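Local coordinates for Endonuclease/exonuclease/phosphatase domain-containing protein (PDB 3L1W) that is of unestablished function but may cleave phosphodiester bonds, possibly as a 3'-5' RNA exonuclease of the endonuclease/exonuclease/phosphatase type, at residues Q16-S21 / D232-R237; A143-I148 / H176-K181; L74-N79 / G115-T120; R23-C28 / K53-F58. All coordinates share one frame; numbering follows the deposited sequence. Where two conformers were deposited one is given.

Interaction 1. Residues Q16-S21 / D232-R237; sequences QDWQWS and DSIDGR. With FMT (formic acid), chain L.
D17 and R237 supply the ionic part of this surface contact, which joins the start of helix 20-34 to the loop between strands 222-229 and 245-251. R237 NH2 donates to D17 OD2 at 3.0 Å in a nearly straight bond, with an N-H...O angle of 166°. The acceptor lies close to the guanidinium plane but is met from above the carboxylate plane, and the two planes are turned 64° apart. One NH2 group thus serves one oxygen, without the flat two-point pairing. A water adds a second link: it donates to D17 O and accepts a weak bond from R237 NH1.

The dispersive part belongs to W18. The extended R237 chain runs over one indole face, where CD sits 3.6 Å from the centroid of the W18 six-membered ring, almost on its normal, a CH-pi contact. The guanidinium stands steeply to the ring, and R237 NH1 comes within 3.1 Å of W18 CE3. At the ring edge, I234 CG2 lies 3.7 Å from W18 CZ2. W18 NE1 donates to F238 O, which ties down the indole, and F202 meets it edge-to-face.

S233 N donates to O2 of a formic acid molecule at 3.2 Å; this probable crystallisation additive also binds T231 OG1 of the second subunit. The chemistry implies division of labour: the indole holds the arginine methylenes, while the charged end is paired with D17, which would partly offset the charge.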
# COMPACT_ATOMS: atom_id res chain seq x y z
N GLN A 16 -18.59 -20.24 -2.38
CA GLN A 16 -17.96 -21.56 -2.49
C GLN A 16 -16.55 -21.57 -1.92
O GLN A 16 -16.36 -21.35 -0.73
CB GLN A 16 -17.98 -22.04 -3.95
CG GLN A 16 -19.39 -22.30 -4.47
CD GLN A 16 -19.42 -22.61 -5.95
OE1 GLN A 16 -18.62 -22.08 -6.73
NE2 GLN A 16 -20.36 -23.46 -6.35
N ASP A 17 -15.55 -21.81 -2.77
CA ASP A 17 -14.18 -21.93 -2.29
C ASP A 17 -13.55 -20.57 -1.96
O ASP A 17 -12.36 -20.47 -1.67
CB ASP A 17 -13.30 -22.69 -3.30
CG ASP A 17 -13.04 -21.89 -4.56
OD1 ASP A 17 -13.71 -20.86 -4.79
OD2 ASP A 17 -12.15 -22.30 -5.34
N TRP A 18 -14.37 -19.52 -2.00
CA TRP A 18 -13.89 -18.18 -1.69
C TRP A 18 -14.86 -17.50 -0.72
O TRP A 18 -14.98 -16.27 -0.70
CB TRP A 18 -13.69 -17.35 -2.98
CG TRP A 18 -12.66 -16.23 -2.89
CD1 TRP A 18 -12.81 -14.95 -3.34
CD2 TRP A 18 -11.34 -16.30 -2.32
NE1 TRP A 18 -11.67 -14.22 -3.09
CE2 TRP A 18 -10.75 -15.02 -2.46
CE3 TRP A 18 -10.60 -17.31 -1.70
CZ2 TRP A 18 -9.46 -14.74 -2.00
CZ3 TRP A 18 -9.32 -17.02 -1.25
CH2 TRP A 18 -8.77 -15.75 -1.40
N GLN A 19 -15.55 -18.30 0.09
CA GLN A 19 -16.32 -17.72 1.18
C GLN A 19 -15.39 -17.21 2.29
O GLN A 19 -14.18 -17.42 2.25
CB GLN A 19 -17.34 -18.71 1.74
CG GLN A 19 -16.74 -19.96 2.33
CD GLN A 19 -17.81 -20.98 2.69
OE1 GLN A 19 -18.36 -21.65 1.82
NE2 GLN A 19 -18.11 -21.09 3.98
N TRP A 20 -15.97 -16.53 3.27
CA TRP A 20 -15.17 -15.82 4.28
C TRP A 20 -14.04 -16.66 4.89
O TRP A 20 -12.93 -16.17 5.07
CB TRP A 20 -16.08 -15.27 5.38
CG TRP A 20 -15.35 -14.56 6.50
CD1 TRP A 20 -15.18 -15.01 7.77
CD2 TRP A 20 -14.72 -13.26 6.44
NE1 TRP A 20 -14.47 -14.09 8.51
CE2 TRP A 20 -14.17 -13.01 7.72
CE3 TRP A 20 -14.54 -12.31 5.44
CZ2 TRP A 20 -13.49 -11.84 8.03
CZ3 TRP A 20 -13.86 -11.14 5.74
CH2 TRP A 20 -13.34 -10.91 7.03
N SER A 21 -14.33 -17.91 5.22
CA SER A 21 -13.31 -18.74 5.87
C SER A 21 -11.99 -18.73 5.07
O SER A 21 -10.91 -18.72 5.65
CB SER A 21 -13.80 -20.18 6.06
OG SER A 21 -14.01 -20.80 4.81
N ASP A 232 -4.60 -4.55 -3.62
CA ASP A 232 -3.96 -5.70 -2.98
C ASP A 232 -4.63 -7.00 -3.41
O ASP A 232 -5.86 -7.11 -3.43
CB ASP A 232 -4.08 -5.61 -1.46
CG ASP A 232 -3.48 -4.35 -0.89
OD1 ASP A 232 -3.62 -3.27 -1.52
OD2 ASP A 232 -2.89 -4.43 0.21
N SER A 233 -3.82 -8.01 -3.72
CA SER A 233 -4.36 -9.29 -4.12
C SER A 233 -3.76 -10.39 -3.27
O SER A 233 -2.79 -10.17 -2.54
CB SER A 233 -4.06 -9.57 -5.60
OG SER A 233 -2.67 -9.51 -5.86
N ILE A 234 -4.35 -11.57 -3.35
CA ILE A 234 -3.81 -12.75 -2.72
C ILE A 234 -3.72 -13.84 -3.79
O ILE A 234 -4.72 -14.47 -4.14
CB ILE A 234 -4.69 -13.18 -1.51
CG1 ILE A 234 -4.30 -14.56 -1.00
CG2 ILE A 234 -6.19 -13.12 -1.86
CD1 ILE A 234 -2.85 -14.64 -0.55
N ASP A 235 -2.53 -14.02 -4.35
CA ASP A 235 -2.27 -15.04 -5.37
C ASP A 235 -3.38 -15.18 -6.43
O ASP A 235 -3.97 -16.25 -6.59
CB ASP A 235 -1.98 -16.39 -4.71
CG ASP A 235 -1.29 -17.37 -5.65
OD1 ASP A 235 -1.12 -18.54 -5.25
OD2 ASP A 235 -0.93 -17.00 -6.79
N GLY A 236 -3.66 -14.10 -7.15
CA GLY A 236 -4.56 -14.16 -8.28
C GLY A 236 -6.02 -14.00 -7.94
O GLY A 236 -6.89 -14.23 -8.79
N ARG A 237 -6.30 -13.61 -6.70
CA ARG A 237 -7.66 -13.31 -6.27
C ARG A 237 -7.64 -12.04 -5.46
O ARG A 237 -6.59 -11.63 -4.98
CB ARG A 237 -8.20 -14.45 -5.39
CG ARG A 237 -8.38 -15.75 -6.12
CD ARG A 237 -8.95 -16.83 -5.22
NE ARG A 237 -9.38 -17.98 -6.01
CZ ARG A 237 -9.98 -19.06 -5.51
NH1 ARG A 237 -10.23 -19.14 -4.21
NH2 ARG A 237 -10.34 -20.05 -6.31
C FMT L . -0.91 -8.19 -1.08
O1 FMT L . -0.82 -9.35 -0.67
O2 FMT L . -0.99 -7.86 -2.27
O HOH W 1 -9.73 -21.51 -1.89

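Interaction 2. Residues A143-I148 / H176-K181; sequences AGMTVI and HQLVQK
T146 OG1 has two neighbours: it is hydrogen-bonded to L142 O, one turn earlier in the same helix, and L178 CD2 approaches to 3.6 Å from the facing helix. With its polar need met locally, the threonine can present itself to a leucine methyl, and the two side chains cross at about a right angle. L178 CD2 also comes to 4.2 Å from CG of M145, a residue present here as selenomethionine.

The closer partner of M145 is V179. The V179 CG2 methyl is 3.6 Å from M145 CG and 3.8 Å from M145 SE. This double touch follows from the shape of the M145 chain, which leaves the backbone with CG anti to N and then folds at chi2 (60°) and again at chi3 (61°), curling round the valine methyl in place of extending past it. Even the terminal M145 CE is 4.0 Å from V179 CG2.

L178 also touches L142 and L149, so together with M145 and T146 it meets four residues at spacings i, i+3, i+4 and i+7 of helix 138-151: a knob-into-hole fit between two helices of the alpha/beta sandwich of the DNase I-like fold. Both helices lie against the six-stranded sheet. M145 reaches V131 of strand 126-132, and H176, on another side of its helix, is hydrogen-bonded through ND1 to Y218 OH of strand 215-220, with Q180 NE2 bonded to the same hydroxyl.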
# COMPACT_ATOMS: atom_id res chain seq x y z
N ALA A 143 -33.82 7.34 -0.36
CA ALA A 143 -34.63 7.31 0.86
C ALA A 143 -33.80 6.98 2.09
O ALA A 143 -33.98 7.59 3.15
CB ALA A 143 -35.79 6.32 0.72
N GLY A 144 -32.89 6.02 1.96
CA GLY A 144 -32.03 5.65 3.06
C GLY A 144 -31.10 6.78 3.49
O GLY A 144 -30.90 7.02 4.67
N MSE A 145 -30.52 7.46 2.51
CA MSE A 145 -29.60 8.56 2.80
C MSE A 145 -30.36 9.73 3.40
O MSE A 145 -29.82 10.45 4.25
CB MSE A 145 -28.85 8.99 1.54
CG MSE A 145 -27.94 10.20 1.74
SE MSE A 145 -26.55 9.89 3.08
CE MSE A 145 -25.65 8.41 2.21
N THR A 146 -31.61 9.91 3.00
CA THR A 146 -32.45 10.96 3.56
C THR A 146 -32.60 10.74 5.07
O THR A 146 -32.50 11.68 5.86
CB THR A 146 -33.82 11.00 2.86
OG1 THR A 146 -33.64 11.36 1.48
CG2 THR A 146 -34.74 12.03 3.52
N VAL A 147 -32.83 9.49 5.47
CA VAL A 147 -32.91 9.16 6.89
C VAL A 147 -31.60 9.45 7.62
O VAL A 147 -31.60 10.03 8.70
CB VAL A 147 -33.35 7.70 7.11
CG1 VAL A 147 -33.36 7.37 8.60
CG2 VAL A 147 -34.71 7.46 6.50
N ILE A 148 -30.46 9.05 7.04
CA ILE A 148 -29.18 9.37 7.65
C ILE A 148 -29.04 10.88 7.87
O ILE A 148 -28.69 11.33 8.96
CB ILE A 148 -27.99 8.89 6.79
CG1 ILE A 148 -28.03 7.37 6.66
CG2 ILE A 148 -26.64 9.38 7.37
CD1 ILE A 148 -26.87 6.79 5.87
N HIS A 176 -26.37 10.99 -4.79
CA HIS A 176 -25.12 11.75 -4.76
C HIS A 176 -25.38 13.25 -4.84
O HIS A 176 -24.67 14.05 -4.24
CB HIS A 176 -24.17 11.31 -5.88
CG HIS A 176 -23.56 9.96 -5.64
ND1 HIS A 176 -22.58 9.75 -4.69
CD2 HIS A 176 -23.81 8.76 -6.19
CE1 HIS A 176 -22.24 8.48 -4.69
NE2 HIS A 176 -22.98 7.85 -5.59
N GLN A 177 -26.41 13.63 -5.59
CA GLN A 177 -26.79 15.04 -5.67
C GLN A 177 -27.22 15.55 -4.31
O GLN A 177 -26.90 16.67 -3.91
CB GLN A 177 -27.90 15.25 -6.70
CG GLN A 177 -27.45 15.07 -8.14
CD GLN A 177 -26.30 16.00 -8.50
OE1 GLN A 177 -25.18 15.55 -8.77
NE2 GLN A 177 -26.57 17.30 -8.50
N LEU A 178 -27.93 14.70 -3.56
CA LEU A 178 -28.38 15.07 -2.23
C LEU A 178 -27.19 15.23 -1.29
O LEU A 178 -27.06 16.22 -0.55
CB LEU A 178 -29.34 14.02 -1.67
CG LEU A 178 -29.81 14.22 -0.24
CD1 LEU A 178 -30.58 15.52 -0.12
CD2 LEU A 178 -30.67 13.05 0.21
N VAL A 179 -26.32 14.24 -1.30
CA VAL A 179 -25.14 14.25 -0.45
C VAL A 179 -24.24 15.47 -0.74
O VAL A 179 -23.70 16.08 0.17
CB VAL A 179 -24.37 12.92 -0.60
CG1 VAL A 179 -22.96 13.02 -0.02
CG2 VAL A 179 -25.17 11.78 0.05
N GLN A 180 -24.15 15.85 -2.01
CA GLN A 180 -23.24 16.92 -2.41
C GLN A 180 -23.71 18.33 -2.04
O GLN A 180 -22.96 19.31 -2.18
CB GLN A 180 -22.92 16.79 -3.91
CG GLN A 180 -22.05 15.56 -4.18
CD GLN A 180 -21.94 15.22 -5.65
OE1 GLN A 180 -22.20 16.06 -6.52
NE2 GLN A 180 -21.54 13.98 -5.94
N LYS A 181 -24.95 18.45 -1.55
CA LYS A 181 -25.40 19.71 -0.98
C LYS A 181 -24.52 20.09 0.22
O LYS A 181 -24.28 21.26 0.47
CB LYS A 181 -26.87 19.62 -0.55
CG LYS A 181 -27.84 19.29 -1.67
CD LYS A 181 -28.17 20.51 -2.50
CE LYS A 181 -29.40 20.27 -3.36
NZ LYS A 181 -30.02 21.55 -3.81

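Interaction 3. Residues L74-N79 / G115-T120; sequences LAILYN and GLFKET
The rings of Y78 and F117 meet edge-to-face, with the F117 edge directed at the Y78 face. Their planes are inclined at 71° and their centroids lie 5.1 Å apart. One atom does most of the touching: F117 CE2 stands 3.6 Å from Y78 CG, above the tyrosine plane but displaced from the ring centre toward its rim. Y78 offers this face because its CG sits between the backbone N and carbonyl carbon (chi1 62°), which stands the ring out roughly across the strand's direction, with one edge beside I76 O.

The next corner of the phenylalanine is taken by I76, whose CG2 is 3.9 Å from F117 CZ in an oblique approach. The other arm of I76 reaches past the ring, and its CD1 comes to 4.1 Å from the backbone N of G115, where no side chain intervenes.

All four residues are buried between the two sheets of the sandwich. Strands 74-78 and 115-119 run in nearly the same direction, 6° apart, with their axes 10.4 Å from one another, too far for backbone pairing, and side chains fill the gap. A85 of strand 83-92 touches both Y78 and F117, V128 of strand 126-132 also packs on F117, and L61 of strand 59-64 lies beside I76.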
# COMPACT_ATOMS: atom_id res chain seq x y z
N LEU A 74 -22.42 -3.78 10.35
CA LEU A 74 -21.39 -2.82 9.98
C LEU A 74 -20.41 -2.75 11.13
O LEU A 74 -20.74 -3.09 12.27
CB LEU A 74 -22.01 -1.44 9.78
CG LEU A 74 -23.12 -1.31 8.76
CD1 LEU A 74 -23.65 0.12 8.72
CD2 LEU A 74 -22.64 -1.76 7.37
N ALA A 75 -19.19 -2.30 10.84
CA ALA A 75 -18.23 -2.07 11.90
C ALA A 75 -17.45 -0.81 11.62
O ALA A 75 -17.32 -0.38 10.46
CB ALA A 75 -17.26 -3.27 12.03
N ILE A 76 -16.95 -0.19 12.68
CA ILE A 76 -15.93 0.82 12.54
C ILE A 76 -14.74 0.35 13.34
O ILE A 76 -14.84 0.15 14.55
CB ILE A 76 -16.40 2.20 13.05
CG1 ILE A 76 -17.62 2.67 12.25
CG2 ILE A 76 -15.25 3.22 12.91
CD1 ILE A 76 -18.25 3.94 12.80
N LEU A 77 -13.64 0.09 12.64
CA LEU A 77 -12.40 -0.31 13.30
C LEU A 77 -11.61 0.96 13.55
O LEU A 77 -11.54 1.83 12.68
CB LEU A 77 -11.59 -1.24 12.39
CG LEU A 77 -12.30 -2.51 11.91
CD1 LEU A 77 -11.37 -3.34 11.02
CD2 LEU A 77 -12.78 -3.33 13.10
N TYR A 78 -11.00 1.07 14.72
CA TYR A 78 -10.16 2.23 14.99
C TYR A 78 -9.02 1.90 15.93
O TYR A 78 -9.08 0.95 16.71
CB TYR A 78 -11.00 3.41 15.53
CG TYR A 78 -11.70 3.15 16.84
CD1 TYR A 78 -11.17 3.64 18.03
CD2 TYR A 78 -12.88 2.43 16.89
CE1 TYR A 78 -11.82 3.41 19.24
CE2 TYR A 78 -13.53 2.20 18.10
CZ TYR A 78 -12.99 2.70 19.26
OH TYR A 78 -13.64 2.46 20.46
N ASN A 79 -7.96 2.69 15.82
CA ASN A 79 -6.77 2.52 16.66
C ASN A 79 -6.83 3.55 17.78
O ASN A 79 -6.75 4.75 17.51
CB ASN A 79 -5.52 2.74 15.80
CG ASN A 79 -4.23 2.64 16.60
OD1 ASN A 79 -4.22 2.74 17.82
ND2 ASN A 79 -3.12 2.44 15.89
N GLY A 115 -19.92 7.09 14.78
CA GLY A 115 -19.11 7.34 15.95
C GLY A 115 -18.63 8.77 15.98
O GLY A 115 -18.33 9.37 14.93
N LEU A 116 -18.58 9.34 17.18
CA LEU A 116 -17.96 10.64 17.39
C LEU A 116 -16.59 10.36 17.96
O LEU A 116 -16.46 9.68 18.98
CB LEU A 116 -18.80 11.49 18.35
CG LEU A 116 -18.40 12.96 18.45
CD1 LEU A 116 -18.68 13.69 17.13
CD2 LEU A 116 -19.13 13.64 19.61
N PHE A 117 -15.56 10.86 17.27
CA PHE A 117 -14.18 10.53 17.59
C PHE A 117 -13.38 11.79 17.88
O PHE A 117 -13.79 12.90 17.52
CB PHE A 117 -13.52 9.79 16.42
CG PHE A 117 -14.03 8.39 16.22
CD1 PHE A 117 -15.11 8.14 15.38
CD2 PHE A 117 -13.43 7.32 16.87
CE1 PHE A 117 -15.58 6.84 15.20
CE2 PHE A 117 -13.89 6.02 16.69
CZ PHE A 117 -14.96 5.78 15.85
N LYS A 118 -12.24 11.63 18.53
CA LYS A 118 -11.26 12.70 18.62
C LYS A 118 -9.89 12.16 18.31
O LYS A 118 -9.51 11.11 18.83
CB LYS A 118 -11.23 13.31 20.02
CG LYS A 118 -12.35 14.27 20.33
CD LYS A 118 -12.05 14.96 21.66
CE LYS A 118 -13.26 15.71 22.17
NZ LYS A 118 -13.02 16.16 23.55
N GLU A 119 -9.13 12.88 17.49
CA GLU A 119 -7.73 12.53 17.28
C GLU A 119 -6.94 12.79 18.56
O GLU A 119 -7.20 13.76 19.26
CB GLU A 119 -7.14 13.34 16.14
CG GLU A 119 -7.68 12.97 14.78
CD GLU A 119 -6.87 13.60 13.65
OE1 GLU A 119 -5.75 13.10 13.39
OE2 GLU A 119 -7.35 14.57 13.04
N THR A 120 -5.97 11.93 18.84
CA THR A 120 -5.16 12.07 20.05
C THR A 120 -4.61 13.49 20.23
O THR A 120 -4.63 14.05 21.33
CB THR A 120 -4.00 11.07 20.03
OG1 THR A 120 -4.54 9.74 19.93
CG2 THR A 120 -3.18 11.17 21.31

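Interaction 4. Residues R23-C28 / K53-F58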
# COMPACT_ATOMS: atom_id res chain seq x y z
N ARG A 23 -11.01 -16.31 2.97
CA ARG A 23 -10.58 -14.94 2.69
C ARG A 23 -10.16 -14.17 3.94
O ARG A 23 -9.51 -13.13 3.85
CB ARG A 23 -11.72 -14.15 2.02
CG ARG A 23 -12.21 -14.74 0.73
CD ARG A 23 -13.26 -13.85 0.06
NE ARG A 23 -14.54 -13.83 0.77
CZ ARG A 23 -14.99 -12.79 1.47
NH1 ARG A 23 -14.27 -11.68 1.56
NH2 ARG A 23 -16.17 -12.87 2.08
N LYS A 24 -10.55 -14.66 5.11
CA LYS A 24 -10.40 -13.90 6.34
C LYS A 24 -8.96 -13.46 6.61
O LYS A 24 -8.72 -12.32 6.99
CB LYS A 24 -10.97 -14.66 7.54
CG LYS A 24 -10.41 -16.06 7.71
CD LYS A 24 -11.10 -16.81 8.85
CE LYS A 24 -10.72 -18.29 8.84
NZ LYS A 24 -11.45 -19.07 9.89
N GLU A 25 -8.00 -14.37 6.43
CA GLU A 25 -6.61 -14.01 6.70
C GLU A 25 -6.15 -12.87 5.79
O GLU A 25 -5.53 -11.91 6.24
CB GLU A 25 -5.68 -15.23 6.54
CG GLU A 25 -5.90 -16.29 7.60
CD GLU A 25 -4.73 -16.41 8.56
OE1 GLU A 25 -3.71 -17.04 8.19
OE2 GLU A 25 -4.83 -15.89 9.69
N ALA A 26 -6.49 -12.97 4.50
CA ALA A 26 -6.08 -11.96 3.54
C ALA A 26 -6.73 -10.62 3.84
O ALA A 26 -6.08 -9.58 3.77
CB ALA A 26 -6.42 -12.42 2.12
N VAL A 27 -8.02 -10.64 4.17
CA VAL A 27 -8.71 -9.40 4.53
C VAL A 27 -8.11 -8.77 5.79
O VAL A 27 -7.83 -7.57 5.82
CB VAL A 27 -10.23 -9.64 4.71
CG1 VAL A 27 -10.90 -8.43 5.38
CG2 VAL A 27 -10.87 -9.95 3.37
N CYS A 28 -7.91 -9.58 6.82
CA CYS A 28 -7.40 -9.04 8.08
C CYS A 28 -5.95 -8.57 7.96
O CYS A 28 -5.56 -7.57 8.57
CB CYS A 28 -7.55 -10.06 9.20
SG CYS A 28 -9.28 -10.33 9.67
N LYS A 53 -12.05 -8.72 15.18
CA LYS A 53 -11.50 -8.50 16.51
C LYS A 53 -10.30 -9.39 16.81
O LYS A 53 -9.33 -8.95 17.43
CB LYS A 53 -12.57 -8.69 17.59
CG LYS A 53 -13.72 -7.68 17.52
CD LYS A 53 -14.76 -7.99 18.59
CE LYS A 53 -15.92 -7.01 18.52
NZ LYS A 53 -17.05 -7.40 19.43
N ALA A 54 -10.36 -10.64 16.37
CA ALA A 54 -9.32 -11.61 16.72
C ALA A 54 -8.05 -11.42 15.89
O ALA A 54 -6.94 -11.56 16.41
CB ALA A 54 -9.85 -13.02 16.55
N TYR A 55 -8.22 -11.08 14.62
CA TYR A 55 -7.10 -11.11 13.67
C TYR A 55 -6.63 -9.76 13.15
O TYR A 55 -5.67 -9.71 12.39
CB TYR A 55 -7.43 -12.05 12.50
CG TYR A 55 -7.59 -13.48 12.94
CD1 TYR A 55 -6.48 -14.25 13.26
CD2 TYR A 55 -8.84 -14.06 13.05
CE1 TYR A 55 -6.62 -15.56 13.67
CE2 TYR A 55 -8.99 -15.38 13.46
CZ TYR A 55 -7.87 -16.12 13.77
OH TYR A 55 -8.00 -17.42 14.19
N THR A 56 -7.29 -8.68 13.54
CA THR A 56 -6.72 -7.36 13.28
C THR A 56 -6.28 -6.73 14.60
O THR A 56 -6.63 -7.20 15.69
CB THR A 56 -7.69 -6.37 12.56
OG1 THR A 56 -8.60 -5.81 13.50
CG2 THR A 56 -8.46 -7.06 11.42
N THR A 57 -5.52 -5.65 14.47
CA THR A 57 -4.98 -4.94 15.62
C THR A 57 -5.95 -3.87 16.13
O THR A 57 -5.65 -3.18 17.10
CB THR A 57 -3.67 -4.25 15.22
OG1 THR A 57 -3.92 -3.39 14.10
CG2 THR A 57 -2.64 -5.31 14.80
N PHE A 58 -7.12 -3.76 15.50
CA PHE A 58 -8.03 -2.64 15.77
C PHE A 58 -9.09 -2.88 16.85
O PHE A 58 -9.53 -4.00 17.07
CB PHE A 58 -8.78 -2.26 14.48
CG PHE A 58 -7.93 -1.57 13.47
CD1 PHE A 58 -7.08 -2.29 12.65
CD2 PHE A 58 -7.97 -0.19 13.34
CE1 PHE A 58 -6.28 -1.65 11.71
CE2 PHE A 58 -7.18 0.46 12.40
CZ PHE A 58 -6.33 -0.27 11.58
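C28 and Y55 use matching first torsions (-69° and -64°), each placing its gamma atom opposite the carbonyl carbon: for C28 this swings the thiol to the end of helix 46-55, and for Y55 it sends the ring out toward E25 of helix 20-34. The sulfur touches two neighbours, C28 SG being 3.8 Å from Y55 CB and equally 3.8 Å from the T56 CG2 methyl. C28 CB lies 3.7 Å from Y55 O. Across the two segments, the exposed Y55 ring meets E25 loosely, E25 OE2 lying 4.3 Å from Y55 CD1.

The two branches of T56 do different things. While CG2 packs on the cysteine, T56 OG1 accepts from F58 N at 3.2 Å, forming an ST turn where the chain leaves the helix, and is also hydrogen-bonded to L52 O.

The contact joins helix 20-34 to the C-terminal end of helix 46-55. N32, one turn beyond C28, continues the junction with both ends of its amide: ND2 bonds to Y55 O and OD1 to T57 N. L52 packs on C28 from helix 46-55, and F58 leads on toward strand 59-64 while leaning on I31 of helix 20-34.

In the fold
The four contacts sample successive layers of one DNase I-like sandwich. Interaction 3 joins its two sheets in the core. Interaction 4 lies in the helical layer on the seven-stranded sheet, and interaction 2 in that on the six-stranded sheet; their centres are 32 Å apart, on opposite sides of the chain's centre. Interactions 1 and 4 share helix 20-34 and touch, with centres 14 Å apart. F58 packs on L77 and Y78, connecting interactions 4 and 3 (17 Å between centres). Along the chain, interaction 4 closes before 3 opens, and 3 before 2, all within the span bridged by interaction 1, which joins the start of helix 20-34 to a surface loop far along the chain.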